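Local coordinates for protein putative ring-cleaving dioxygenase mhqO (Bacillus subtilis subsp. subtilis, PDB 3OAJ) that probably cleaves the rings of aromatic compounds as an iron-dependent extradiol dioxygenase of the vicinal oxygen chelate family, and may contribute to their degradation, at residues G17-N22 with G45-Y50; L32-Q37 with F307-L312; E110-Q115 with V198-L203; L177-V180 with F186-Y189. All blocks are in the same frame, centred on the assembly; numbering follows the deposited sequence.

Contact 1 (G17-N22 with G45-Y50); sequences GHPQEN and GTYHLY
P19 and N22, one turn apart on the helix that starts here, meet Y47 and L49 of strand 47-52. H18 comes just before, at the N-cap. Its ring nitrogen ND1 accepts from the backbone N of Q20 at 2.9 Å, with that N lying in the plane of the imidazole. This bond ties up a backbone N-H of the first turn. N22 N closes the turn on H18 O at 3.0 Å.

P19 is the first residue of the helix. Its CB points to the strand, and CB and CG make the contact. The pyrrolidine and the tyrosine side chain cross at about a right angle. CG of P19 lies 4.0 Å from CE2 of Y47, and CB comes equally near CD2. The phenol oxygen is occupied elsewhere: Y47 OH bonds to L305 O. CB of P19 also reaches CD1 of L49, more loosely, at 4.4 Å.

N22 follows one turn later. Its CG is anti to the backbone N (chi1 177°), which carries the amide toward the strand. OD1 ends 3.8 Å from CD1 of L49, and the two side chains pass alongside, running opposite ways. This is a polar atom against a methyl, and the buried OD1 has no hydrogen-bond partner in the model.

Helix 19-29 and strand 47-52 belong to the first of the two glyoxalase-type (VOC) modules. The contact packs the start of the helix on one face of an eight-stranded sheet, in which strands 33-39 and 61-66 flank strand 47-52. N22 also touches F64 on strand 61-66.

Contact 2 (L32-Q37 with F307-L312); sequences LRLVKQ and FEVREL
L34 points one methyl, CD2, at both F307 and V309 of the C-terminal tail. With chi1 at 179° the L34 chain swings its branch away from the backbone N, and this brings CD2 up to the tail.

Against F307 the approach is edge-on. The two side chains run head-on toward each other. CD2 of L34 lies near the plane of the phenyl ring, 4.0 Å from CE1 and 4.1 Å from CZ. The methyl therefore abuts the rim of the ring and not its face. The F307 ring also meets Y47 edge-to-face. It touches T23 of helix 19-29 and L49 of strand 47-52 as well.

Against V309 the leucine runs at a slant. Here CG2 of the valine does the touching, 3.7 Å from CD2 of L34 and 4.0 Å from CB of L34. V309 sits at the exposed side of the contact and also touches T23 and F142. The interaction across the two segments is purely apolar.

Polar bonds hold the tail in place. E308 O accepts from NE2 of Q20, and R310 forms a salt bridge with D24, both on helix 19-29.

V35 and K36 both face Y50 of the neighbouring strand, which makes a classic beta bulge just past L34. The arrangement is a tail packed on a sheet: the irregular segment after helix 297-303 lies along helix 19-29 and touches strand 33-39, the outermost strand at that side of an eight-stranded sheet of this vicinal oxygen chelate fold.

Contact 3 (E110-Q115 with V198-L203); sequences ERFGEQ and VIDLKL
NE and NH2 of R111 both donate to OD2 of D200, a side-on salt bridge that uses one carboxylate oxygen. NH2 of R111 lies 2.9 Å from OD2 of D200, and NE of R111 lies 3.1 Å from it. OD2 is in the plane of the guanidinium, but the carboxylate is turned nearly at right angles, 78° away. NE thus reaches OD2 from well above the carboxylate plane. NH2 comes from the same face, much closer to the plane and on the anti side. The chain of R111 is extended from CG to NE, which brings the head across to the strand.

F112 adds a looser contact, with CE2 at 3.9 Å from OD1 of D200. Its ring lies almost parallel to the carboxylate, the planes 3° apart.

R111 to E114 form a type I' beta turn, the tight turn of the hairpin between strands 107-111 and 114-120. Its two backbone bonds pair R111 with E114. The hairpin belongs to the first VOC module and strand 198-202 to the second, so the salt bridge joins the two. Strand 107-111 is an outermost strand of the sheet that contains both.

Further out, OD1 of D200 is bound by R188 NE, and R188 also touches F112. R111 NH2 has a second carboxylate, E128. Y116 and F186 make cation-pi contacts with R111.

Contact 4 (L177-V180 with F186-Y189); sequences LERV and FVRY
V180 N donates to R188 O across the paired strands, at 2.8 Å. The bond is fairly straight, 161° at the hydrogen. One residue back, R179 and Y189 form an antiparallel non-hydrogen-bonded pair, with their CA atoms 4.6 Å apart. E178 O adds a CA-H...O contact to CA of Y189 at 3.2 Å.

Most of the side-chain packing is round Y189. Its ring slants across the R179 side chain, with CE1 3.7 Å from CB of R179. The guanidinium of R179 stands almost perpendicular to the phenol plane. L177 comes in at the root of the tyrosine, at about a right angle, with CD2 3.9 Å from CB of Y189. Beside this, CG2 of V187 lies over one face of the R179 guanidinium and is 4.1 Å from CG of R179.

V180 and R188 lie side by side and point the same way. CB of V180 is 3.8 Å from CG of R188, so the valine packs along the aliphatic part of the arginine. R188 then bends at chi3 (-78°) and carries its head away from V180.

The polar ends find their partners outside. The R188 head runs on to Y116 OH and to the carboxylates of the neighbouring hairpin and strand. Y189 OH bonds to E172 of helix 164-174, with which R179 NE makes a long, weak ion pair.

Strands 178-183 and 186-190 form a beta hairpin, and this contact pairs its two arms. Strand 178-183 is the outermost at this side of its sheet, within the second of the two glyoxalase-type modules typical of the vicinal oxygen chelate superfamily.

Overall arrangement
Contacts 1 and 2 touch each other and share one eight-stranded sheet, with Y50 O and V35 N probably hydrogen-bonded. Contacts 3 and 4 touch at the other sheet, where they are neighbours through strands 186-190 and 198-202. The two groups lie on opposite sides of the chain's centre. Contact 1 is buried, and its L49 side chain is about 13 Å from the zinc ion. Contact 3 is also buried, but it is ionic, whereas contact 1 is mostly apolar. Contacts 2 and 4 are partly exposed: one is tail-to-sheet methyl packing, the other is strand pairing in a hairpin at the sheet edge.

Contact 1 (G17-N22 with G45-Y50)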
# COMPACT_ATOMS: atom_id res chain seq x y z
N GLY A 17 11.71 4.57 7.78
CA GLY A 17 12.98 4.54 8.52
C GLY A 17 13.54 3.14 8.68
O GLY A 17 13.37 2.29 7.81
N HIS A 18 14.22 2.90 9.80
CA HIS A 18 14.91 1.64 10.05
C HIS A 18 14.04 0.40 9.77
O HIS A 18 12.91 0.33 10.26
CB HIS A 18 15.34 1.60 11.52
CG HIS A 18 16.41 0.59 11.83
ND1 HIS A 18 16.19 -0.77 11.76
CD2 HIS A 18 17.69 0.75 12.25
CE1 HIS A 18 17.30 -1.41 12.10
NE2 HIS A 18 18.22 -0.51 12.40
N PRO A 19 14.59 -0.60 9.04
CA PRO A 19 13.81 -1.81 8.76
C PRO A 19 13.33 -2.59 9.98
O PRO A 19 12.26 -3.20 9.90
CB PRO A 19 14.76 -2.66 7.89
CG PRO A 19 16.13 -2.14 8.18
CD PRO A 19 15.96 -0.68 8.47
N GLN A 20 14.07 -2.59 11.09
CA GLN A 20 13.60 -3.29 12.27
C GLN A 20 12.39 -2.60 12.89
O GLN A 20 11.44 -3.26 13.32
CB GLN A 20 14.71 -3.49 13.32
CG GLN A 20 14.28 -4.36 14.50
CD GLN A 20 14.00 -5.80 14.10
OE1 GLN A 20 14.93 -6.57 13.88
NE2 GLN A 20 12.73 -6.16 13.98
N GLU A 21 12.43 -1.27 12.94
CA GLU A 21 11.30 -0.48 13.44
C GLU A 21 10.06 -0.65 12.56
O GLU A 21 8.94 -0.87 13.06
CB GLU A 21 11.69 1.00 13.52
CG GLU A 21 12.77 1.29 14.53
CD GLU A 21 13.25 2.73 14.49
OE1 GLU A 21 12.63 3.57 13.79
OE2 GLU A 21 14.26 3.02 15.18
N ASN A 22 10.27 -0.59 11.25
CA ASN A 22 9.21 -0.83 10.28
C ASN A 22 8.59 -2.21 10.49
O ASN A 22 7.37 -2.35 10.63
CB ASN A 22 9.82 -0.71 8.87
CG ASN A 22 8.84 -1.02 7.75
OD1 ASN A 22 9.08 -1.91 6.95
ND2 ASN A 22 7.76 -0.26 7.67
N GLY A 45 21.39 -1.30 -2.69
CA GLY A 45 21.84 -1.23 -1.30
C GLY A 45 20.75 -0.84 -0.32
O GLY A 45 21.02 -0.53 0.84
N THR A 46 19.50 -0.87 -0.78
CA THR A 46 18.37 -0.51 0.04
C THR A 46 17.35 -1.63 -0.06
O THR A 46 17.06 -2.11 -1.16
CB THR A 46 17.72 0.81 -0.43
OG1 THR A 46 18.66 1.88 -0.31
CG2 THR A 46 16.47 1.15 0.40
N TYR A 47 16.80 -2.03 1.08
CA TYR A 47 15.74 -3.03 1.13
C TYR A 47 14.50 -2.55 0.40
O TYR A 47 14.19 -1.37 0.36
CB TYR A 47 15.29 -3.28 2.57
CG TYR A 47 16.13 -4.21 3.39
CD1 TYR A 47 16.24 -5.57 3.07
CD2 TYR A 47 16.77 -3.75 4.55
CE1 TYR A 47 17.00 -6.43 3.87
CE2 TYR A 47 17.53 -4.60 5.35
CZ TYR A 47 17.63 -5.94 5.01
OH TYR A 47 18.38 -6.79 5.79
N HIS A 48 13.76 -3.52 -0.13
CA HIS A 48 12.38 -3.32 -0.47
C HIS A 48 11.64 -4.45 0.22
O HIS A 48 11.85 -5.61 -0.13
CB HIS A 48 12.17 -3.40 -1.99
CG HIS A 48 10.82 -2.92 -2.44
ND1 HIS A 48 10.38 -3.03 -3.74
CD2 HIS A 48 9.80 -2.36 -1.74
CE1 HIS A 48 9.16 -2.53 -3.83
NE2 HIS A 48 8.79 -2.11 -2.64
N LEU A 49 10.79 -4.09 1.19
CA LEU A 49 10.04 -5.07 1.98
C LEU A 49 8.58 -5.03 1.59
O LEU A 49 7.99 -3.96 1.44
CB LEU A 49 10.17 -4.78 3.48
CG LEU A 49 11.59 -4.65 4.04
CD1 LEU A 49 11.49 -4.42 5.55
CD2 LEU A 49 12.43 -5.89 3.73
N TYR A 50 7.98 -6.21 1.44
CA TYR A 50 6.56 -6.33 1.12
C TYR A 50 5.85 -7.09 2.24
O TYR A 50 6.25 -8.20 2.61
CB TYR A 50 6.37 -7.12 -0.18
CG TYR A 50 6.88 -6.52 -1.46
CD1 TYR A 50 8.20 -6.70 -1.87
CD2 TYR A 50 6.01 -5.86 -2.33
CE1 TYR A 50 8.66 -6.21 -3.10
CE2 TYR A 50 6.45 -5.35 -3.55
CZ TYR A 50 7.78 -5.52 -3.93
OH TYR A 50 8.20 -5.05 -5.14

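Contact 2 (L32-Q37 with F307-L312)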
# COMPACT_ATOMS: atom_id res chain seq x y z
N LEU A 32 0.82 -8.26 10.08
CA LEU A 32 0.96 -8.58 8.66
C LEU A 32 2.15 -9.49 8.43
O LEU A 32 3.11 -9.49 9.22
CB LEU A 32 1.09 -7.31 7.80
CG LEU A 32 -0.02 -6.26 7.91
CD1 LEU A 32 0.23 -5.14 6.92
CD2 LEU A 32 -1.40 -6.88 7.72
N ARG A 33 2.07 -10.29 7.38
CA ARG A 33 3.14 -11.20 7.02
C ARG A 33 4.14 -10.47 6.15
O ARG A 33 3.74 -9.79 5.21
CB ARG A 33 2.57 -12.39 6.27
CG ARG A 33 3.66 -13.33 5.77
CD ARG A 33 3.12 -14.57 5.09
NE ARG A 33 4.24 -15.46 4.77
CZ ARG A 33 4.12 -16.64 4.17
NH1 ARG A 33 2.92 -17.09 3.81
NH2 ARG A 33 5.20 -17.38 3.95
N LEU A 34 5.42 -10.63 6.46
CA LEU A 34 6.47 -10.20 5.56
C LEU A 34 6.54 -11.25 4.46
O LEU A 34 7.05 -12.35 4.69
CB LEU A 34 7.82 -10.08 6.29
CG LEU A 34 9.01 -9.66 5.40
CD1 LEU A 34 8.79 -8.30 4.78
CD2 LEU A 34 10.33 -9.70 6.16
N VAL A 35 5.98 -10.92 3.30
CA VAL A 35 5.88 -11.88 2.20
C VAL A 35 7.07 -11.84 1.25
O VAL A 35 7.27 -12.77 0.49
CB VAL A 35 4.55 -11.76 1.40
CG1 VAL A 35 3.37 -12.09 2.30
CG2 VAL A 35 4.39 -10.38 0.76
N LYS A 36 7.86 -10.76 1.29
CA LYS A 36 9.05 -10.69 0.43
C LYS A 36 10.06 -9.69 0.98
O LYS A 36 9.72 -8.54 1.28
CB LYS A 36 8.66 -10.32 -1.01
CG LYS A 36 9.78 -10.48 -2.05
CD LYS A 36 10.20 -11.94 -2.21
CE LYS A 36 9.02 -12.83 -2.51
NZ LYS A 36 9.44 -14.25 -2.74
N GLN A 37 11.30 -10.14 1.12
CA GLN A 37 12.39 -9.21 1.35
C GLN A 37 13.28 -9.25 0.14
O GLN A 37 13.79 -10.31 -0.27
CB GLN A 37 13.17 -9.47 2.64
CG GLN A 37 13.66 -10.85 2.83
CD GLN A 37 14.60 -10.93 4.00
OE1 GLN A 37 15.71 -10.36 3.99
NE2 GLN A 37 14.17 -11.63 5.05
N PHE A 307 17.80 -7.55 10.45
CA PHE A 307 16.56 -7.38 11.18
C PHE A 307 15.83 -8.71 11.24
O PHE A 307 16.10 -9.60 10.43
CB PHE A 307 15.67 -6.27 10.55
CG PHE A 307 14.99 -6.67 9.27
CD1 PHE A 307 13.69 -7.17 9.29
CD2 PHE A 307 15.63 -6.53 8.04
CE1 PHE A 307 13.04 -7.54 8.11
CE2 PHE A 307 14.99 -6.90 6.86
CZ PHE A 307 13.71 -7.42 6.90
N GLU A 308 14.94 -8.86 12.20
CA GLU A 308 14.15 -10.08 12.29
C GLU A 308 12.67 -9.79 12.47
O GLU A 308 12.28 -8.80 13.11
CB GLU A 308 14.70 -11.04 13.35
CG GLU A 308 14.34 -10.72 14.80
CD GLU A 308 14.64 -11.88 15.76
OE1 GLU A 308 14.28 -11.77 16.95
OE2 GLU A 308 15.22 -12.90 15.32
N VAL A 309 11.84 -10.65 11.89
CA VAL A 309 10.41 -10.61 12.12
C VAL A 309 10.22 -11.27 13.48
O VAL A 309 10.58 -12.44 13.66
CB VAL A 309 9.66 -11.38 11.03
CG1 VAL A 309 8.17 -11.50 11.35
CG2 VAL A 309 9.87 -10.70 9.67
N ARG A 310 9.69 -10.51 14.44
CA ARG A 310 9.56 -11.02 15.80
C ARG A 310 8.24 -10.64 16.44
O ARG A 310 7.69 -9.57 16.20
CB ARG A 310 10.74 -10.55 16.68
CG ARG A 310 10.96 -9.04 16.67
CD ARG A 310 12.24 -8.64 17.35
NE ARG A 310 12.39 -7.19 17.32
CZ ARG A 310 13.42 -6.51 17.80
NH1 ARG A 310 14.46 -7.14 18.36
NH2 ARG A 310 13.43 -5.19 17.72
N GLU A 311 7.72 -11.55 17.26
CA GLU A 311 6.55 -11.25 18.06
C GLU A 311 6.96 -10.34 19.20
O GLU A 311 8.02 -10.50 19.81
CB GLU A 311 5.88 -12.53 18.56
CG GLU A 311 5.20 -13.34 17.45
CD GLU A 311 4.52 -14.60 17.95
OE1 GLU A 311 4.83 -15.05 19.07
OE2 GLU A 311 3.67 -15.16 17.21
N LEU A 312 6.12 -9.34 19.46
CA LEU A 312 6.32 -8.42 20.56
C LEU A 312 5.39 -8.88 21.68
O LEU A 312 5.48 -8.42 22.80
CB LEU A 312 6.01 -6.98 20.15
CG LEU A 312 6.47 -6.46 18.78
CD1 LEU A 312 5.88 -5.10 18.47
CD2 LEU A 312 7.99 -6.40 18.67

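Contact 3 (E110-Q115 with V198-L203)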
# COMPACT_ATOMS: atom_id res chain seq x y z
N GLU A 110 -15.62 9.66 12.22
CA GLU A 110 -16.68 9.05 11.44
C GLU A 110 -16.78 9.75 10.10
O GLU A 110 -16.70 10.97 10.04
CB GLU A 110 -18.03 9.17 12.17
CG GLU A 110 -19.21 8.54 11.40
CD GLU A 110 -20.42 8.23 12.26
OE1 GLU A 110 -20.40 8.54 13.47
OE2 GLU A 110 -21.40 7.67 11.71
N ARG A 111 -16.92 8.97 9.03
CA ARG A 111 -17.37 9.53 7.75
C ARG A 111 -18.13 8.48 6.96
O ARG A 111 -17.86 7.29 7.08
CB ARG A 111 -16.22 10.13 6.94
CG ARG A 111 -15.19 9.13 6.45
CD ARG A 111 -14.04 9.82 5.71
NE ARG A 111 -13.16 8.85 5.08
CZ ARG A 111 -12.18 8.18 5.68
NH1 ARG A 111 -11.88 8.37 6.97
NH2 ARG A 111 -11.48 7.33 4.96
N PHE A 112 -19.07 8.93 6.14
CA PHE A 112 -19.92 8.04 5.35
C PHE A 112 -20.54 6.90 6.17
O PHE A 112 -20.67 5.78 5.69
CB PHE A 112 -19.15 7.49 4.13
CG PHE A 112 -18.74 8.54 3.12
CD1 PHE A 112 -19.64 8.99 2.14
CD2 PHE A 112 -17.46 9.07 3.14
CE1 PHE A 112 -19.25 9.95 1.20
CE2 PHE A 112 -17.06 10.03 2.22
CZ PHE A 112 -17.97 10.48 1.24
N GLY A 113 -20.92 7.22 7.41
CA GLY A 113 -21.61 6.27 8.29
C GLY A 113 -20.69 5.21 8.87
O GLY A 113 -21.16 4.27 9.53
N GLU A 114 -19.39 5.34 8.63
CA GLU A 114 -18.42 4.38 9.16
C GLU A 114 -17.52 5.00 10.21
O GLU A 114 -17.13 6.16 10.11
CB GLU A 114 -17.55 3.79 8.05
CG GLU A 114 -18.32 2.99 6.99
CD GLU A 114 -17.41 2.41 5.93
OE1 GLU A 114 -16.62 3.17 5.33
OE2 GLU A 114 -17.49 1.20 5.67
N GLN A 115 -17.16 4.18 11.19
CA GLN A 115 -16.23 4.62 12.23
C GLN A 115 -14.81 4.16 11.93
O GLN A 115 -14.57 3.01 11.53
CB GLN A 115 -16.69 4.13 13.60
CG GLN A 115 -17.94 4.88 14.14
CD GLN A 115 -18.43 4.36 15.50
OE1 GLN A 115 -17.84 3.44 16.08
NE2 GLN A 115 -19.51 4.95 16.00
N VAL A 198 -12.27 1.22 -1.49
CA VAL A 198 -12.95 2.46 -1.13
C VAL A 198 -11.96 3.62 -1.15
O VAL A 198 -11.07 3.73 -0.29
CB VAL A 198 -13.67 2.34 0.25
CG1 VAL A 198 -14.36 3.65 0.59
CG2 VAL A 198 -14.69 1.18 0.26
N ILE A 199 -12.09 4.45 -2.17
CA ILE A 199 -11.13 5.52 -2.42
C ILE A 199 -11.73 6.90 -2.15
O ILE A 199 -12.64 7.32 -2.85
CB ILE A 199 -10.59 5.43 -3.89
CG1 ILE A 199 -10.16 3.99 -4.25
CG2 ILE A 199 -9.49 6.46 -4.12
CD1 ILE A 199 -9.07 3.37 -3.33
N ASP A 200 -11.23 7.56 -1.11
CA ASP A 200 -11.69 8.89 -0.74
C ASP A 200 -10.72 9.91 -1.29
O ASP A 200 -9.51 9.68 -1.30
CB ASP A 200 -11.79 9.02 0.79
CG ASP A 200 -12.90 8.16 1.36
OD1 ASP A 200 -14.00 8.18 0.77
OD2 ASP A 200 -12.67 7.45 2.37
N LEU A 201 -11.28 10.99 -1.81
CA LEU A 201 -10.50 12.07 -2.39
C LEU A 201 -10.89 13.34 -1.64
O LEU A 201 -12.06 13.72 -1.60
CB LEU A 201 -10.79 12.19 -3.90
CG LEU A 201 -10.29 13.42 -4.66
CD1 LEU A 201 -8.76 13.51 -4.68
CD2 LEU A 201 -10.82 13.39 -6.08
N LYS A 202 -9.89 14.00 -1.06
CA LYS A 202 -10.09 15.26 -0.37
C LYS A 202 -10.33 16.35 -1.40
O LYS A 202 -9.63 16.44 -2.42
CB LYS A 202 -8.88 15.58 0.52
CG LYS A 202 -9.14 16.73 1.49
CD LYS A 202 -8.08 16.78 2.58
CE LYS A 202 -8.21 18.04 3.45
NZ LYS A 202 -9.48 18.13 4.22
N LEU A 203 -11.34 17.17 -1.15
CA LEU A 203 -11.79 18.12 -2.17
C LEU A 203 -11.12 19.48 -2.07
O LEU A 203 -11.19 20.27 -3.02
CB LEU A 203 -13.31 18.24 -2.17
CG LEU A 203 -13.94 16.99 -2.81
CD1 LEU A 203 -15.42 16.95 -2.52
CD2 LEU A 203 -13.68 16.92 -4.31

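Contact 4 (L177-V180 with F186-Y189)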
# COMPACT_ATOMS: atom_id res chain seq x y z
N LEU A 177 -14.06 3.63 -11.57
CA LEU A 177 -14.60 3.58 -10.21
C LEU A 177 -15.98 4.24 -10.17
O LEU A 177 -16.26 5.18 -10.90
CB LEU A 177 -13.66 4.22 -9.18
CG LEU A 177 -12.39 3.44 -8.82
CD1 LEU A 177 -11.28 3.60 -9.85
CD2 LEU A 177 -11.88 3.86 -7.45
N GLU A 178 -16.84 3.71 -9.31
CA GLU A 178 -18.19 4.25 -9.15
C GLU A 178 -18.18 5.36 -8.09
O GLU A 178 -17.64 5.18 -7.00
CB GLU A 178 -19.12 3.12 -8.72
CG GLU A 178 -20.60 3.47 -8.68
CD GLU A 178 -21.46 2.25 -8.37
OE1 GLU A 178 -21.13 1.14 -8.86
OE2 GLU A 178 -22.46 2.40 -7.63
N ARG A 179 -18.79 6.49 -8.42
CA ARG A 179 -19.00 7.56 -7.45
C ARG A 179 -20.04 7.12 -6.41
O ARG A 179 -21.19 6.79 -6.74
CB ARG A 179 -19.44 8.85 -8.15
CG ARG A 179 -19.16 10.14 -7.37
CD ARG A 179 -20.10 11.23 -7.85
NE ARG A 179 -19.39 12.41 -8.34
CZ ARG A 179 -19.65 13.66 -7.96
NH1 ARG A 179 -20.60 13.92 -7.08
NH2 ARG A 179 -18.95 14.67 -8.49
N VAL A 180 -19.63 7.14 -5.15
CA VAL A 180 -20.53 6.81 -4.04
C VAL A 180 -21.28 8.05 -3.56
O VAL A 180 -22.51 8.01 -3.39
CB VAL A 180 -19.76 6.16 -2.87
CG1 VAL A 180 -20.67 5.90 -1.67
CG2 VAL A 180 -19.09 4.86 -3.35
N PHE A 186 -14.92 15.39 1.41
CA PHE A 186 -14.53 14.22 0.61
C PHE A 186 -15.51 13.87 -0.49
O PHE A 186 -16.71 14.06 -0.35
CB PHE A 186 -14.40 12.99 1.51
CG PHE A 186 -13.35 13.12 2.57
CD1 PHE A 186 -11.99 13.07 2.24
CD2 PHE A 186 -13.72 13.30 3.90
CE1 PHE A 186 -11.00 13.19 3.24
CE2 PHE A 186 -12.75 13.42 4.90
CZ PHE A 186 -11.39 13.37 4.57
N VAL A 187 -14.98 13.35 -1.60
CA VAL A 187 -15.78 12.55 -2.51
C VAL A 187 -15.27 11.12 -2.43
O VAL A 187 -14.06 10.88 -2.34
CB VAL A 187 -15.80 13.12 -3.96
CG1 VAL A 187 -14.40 13.18 -4.54
CG2 VAL A 187 -16.75 12.31 -4.86
N ARG A 188 -16.21 10.17 -2.41
CA ARG A 188 -15.89 8.75 -2.27
C ARG A 188 -16.18 7.99 -3.56
O ARG A 188 -17.24 8.18 -4.19
CB ARG A 188 -16.69 8.13 -1.12
CG ARG A 188 -16.53 6.61 -0.98
CD ARG A 188 -17.02 6.13 0.37
NE ARG A 188 -16.03 6.42 1.40
CZ ARG A 188 -16.00 5.86 2.61
NH1 ARG A 188 -16.91 4.96 2.95
NH2 ARG A 188 -15.03 6.20 3.46
N TYR A 189 -15.25 7.12 -3.91
CA TYR A 189 -15.32 6.24 -5.04
C TYR A 189 -15.15 4.78 -4.62
O TYR A 189 -14.50 4.51 -3.69
CB TYR A 189 -14.24 6.64 -6.07
CG TYR A 189 -14.54 7.92 -6.79
CD1 TYR A 189 -15.43 7.92 -7.79
CD2 TYR A 189 -13.97 9.11 -6.46
CE1 TYR A 189 -15.77 9.00 -8.43
CE2 TYR A 189 -14.34 10.25 -7.14
CZ TYR A 189 -15.25 10.15 -8.12
OH TYR A 189 -15.66 11.16 -8.88